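Local atomic coordinates of DNA-binding protein Sso10a-2 (Sulfolobus solfataricus, PDB entry 4HW0), a protein that binds DNA, probably through its winged-helix domain, pairs with a second copy of itself and probably helps to compact and organise archaeal chromatin. Residues Lys94-Glu97 with Leu98-Asp102. Numbering follows the deposited sequence.
Sequences KVSE and LLRTD
Arg-100 folds back over the last turn of the helix to meet Ser-96, four residues earlier. From CB its chain departs with CG anti to the carbonyl carbon (chi1 -71°) and runs extended through CD to NE; a turn at the last torsion, chi4 73°, then swings the guanidinium onto the helix end. Arg-100 CZ stays 4.2 Å from Ser-96 O, so the approach is made by Arg-100 NH1, which comes within 2.9 Å of that oxygen. Ser-96 O approaches the rim of the guanidinium, close to its plane. The hydrogen bond of this group is a weak one, from Arg-100 NH1 to Ser-96 OG (3.4 Å); chi1 -175° sets that hydroxyl opposite its backbone N.

The backbone evidence for a tightening final turn is the i to i+3 spacing of two bonds, Leu-98 N to Val-95 O and Leu-99 N to Ser-96 O, both 2.9 Å. One water continues the chain of bonds past the helix end, donating to Glu-97 O at 2.7 Å and accepting from Arg-100 N at 3.1 Å.

On another side of the turn Val-95 and Leu-99 run alongside each other in the same direction, with Val-95 CG1 and Leu-99 CD1 4.0 Å apart. Met-11 and Val-51 of the second subunit pack on Val-95 and Leu-99 respectively, while its His-77 packs on Leu-98. The far end of helix 69-98, the long helix that follows strand 62-67 and probably forms the antiparallel coiled coil, thus finishes against the partner subunit; the centre of this contact lies about 33 Å from the centre of the chain.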
loop_
_atom_site.group_PDB
_atom_site.type_symbol
_atom_site.label_atom_id
_atom_site.label_comp_id
_atom_site.label_asym_id
_atom_site.label_seq_id
_atom_site.Cartn_x
_atom_site.Cartn_y
_atom_site.Cartn_z
ATOM N N LYS A 94 -4.912 -0.738 12.092
ATOM C CA LYS A 94 -4.525 -1.394 13.343
ATOM C C LYS A 94 -3.436 -0.629 14.090
ATOM O O LYS A 94 -3.426 -0.559 15.306
ATOM C CB LYS A 94 -4.024 -2.825 13.123
ATOM C CG LYS A 94 -5.050 -3.841 12.732
ATOM C CD LYS A 94 -4.432 -5.252 12.878
ATOM C CE LYS A 94 -4.725 -5.848 14.274
ATOM N NZ LYS A 94 -4.242 -7.271 14.335
ATOM N N VAL A 95 -2.507 -0.049 13.348
ATOM C CA VAL A 95 -1.509 0.830 13.968
ATOM C C VAL A 95 -2.185 2.060 14.567
ATOM O O VAL A 95 -1.975 2.444 15.711
ATOM C CB VAL A 95 -0.477 1.292 12.920
ATOM C CG1 VAL A 95 0.444 2.337 13.519
ATOM C CG2 VAL A 95 0.277 0.090 12.401
ATOM N N SER A 96 -3.044 2.668 13.774
ATOM C CA SER A 96 -3.711 3.882 14.216
ATOM C C SER A 96 -4.486 3.687 15.549
ATOM O O SER A 96 -4.522 4.565 16.413
ATOM C CB SER A 96 -4.566 4.461 13.042
ATOM O OG SER A 96 -5.124 5.715 13.416
ATOM N N GLU A 97 -5.174 2.546 15.686
ATOM C CA GLU A 97 -5.875 2.222 16.912
ATOM C C GLU A 97 -5.004 2.310 18.127
ATOM O O GLU A 97 -5.487 2.568 19.220
ATOM C CB GLU A 97 -6.453 0.785 16.867
ATOM C CG GLU A 97 -7.677 0.534 15.996
ATOM C CD GLU A 97 -7.948 -1.006 15.787
ATOM O OE1 GLU A 97 -7.421 -1.912 16.560
ATOM O OE2 GLU A 97 -8.675 -1.315 14.805
ATOM N N LEU A 98 -3.710 1.999 17.982
ATOM C CA LEU A 98 -2.789 2.044 19.095
ATOM C C LEU A 98 -2.204 3.439 19.347
ATOM O O LEU A 98 -1.497 3.637 20.314
ATOM C CB LEU A 98 -1.639 1.048 18.878
ATOM C CG LEU A 98 -2.053 -0.407 19.059
ATOM C CD1 LEU A 98 -1.096 -1.355 18.408
ATOM C CD2 LEU A 98 -2.074 -0.712 20.516
ATOM N N LEU A 99 -2.498 4.380 18.465
ATOM C CA LEU A 99 -1.981 5.757 18.600
ATOM C C LEU A 99 -2.992 6.776 19.194
ATOM O O LEU A 99 -3.072 7.886 18.773
ATOM C CB LEU A 99 -1.508 6.173 17.214
ATOM C CG LEU A 99 -0.285 5.360 16.736
ATOM C CD1 LEU A 99 0.071 5.870 15.339
ATOM C CD2 LEU A 99 0.831 5.503 17.736
ATOM N N ARG A 100 -3.692 6.343 20.227
ATOM C CA ARG A 100 -4.681 7.149 20.928
ATOM C C ARG A 100 -4.271 7.205 22.296
ATOM O O ARG A 100 -3.428 6.446 22.737
ATOM C CB ARG A 100 -6.119 6.628 20.799
ATOM C CG ARG A 100 -6.626 6.856 19.390
ATOM C CD ARG A 100 -7.922 6.212 19.008
ATOM N NE ARG A 100 -8.540 6.791 17.798
ATOM C CZ ARG A 100 -8.148 6.633 16.533
ATOM N NH1 ARG A 100 -7.083 5.912 16.231
ATOM N NH2 ARG A 100 -8.817 7.228 15.526
ATOM N N THR A 101 -4.815 8.189 22.976
ATOM C CA THR A 101 -4.690 8.295 24.397
ATOM C C THR A 101 -5.823 9.150 24.929
ATOM O O THR A 101 -6.206 10.106 24.259
ATOM C CB THR A 101 -3.434 9.043 24.781
ATOM O OG1 THR A 101 -3.430 9.126 26.196
ATOM C CG2 THR A 101 -3.387 10.489 24.167
ATOM N N ASP A 102 -6.318 8.806 26.127
ATOM C CA ASP A 102 -7.287 9.665 26.943
ATOM C C ASP A 102 -6.672 10.313 28.231
ATOM O O ASP A 102 -7.398 10.909 29.053
ATOM C CB ASP A 102 -8.605 8.897 27.285
ATOM C CG ASP A 102 -8.348 7.434 27.769
ATOM O OD1 ASP A 102 -7.566 7.281 28.762
ATOM O OD2 ASP A 102 -8.884 6.460 27.123
HETATM O O HOH W 1 -4.599 3.674 21.461
#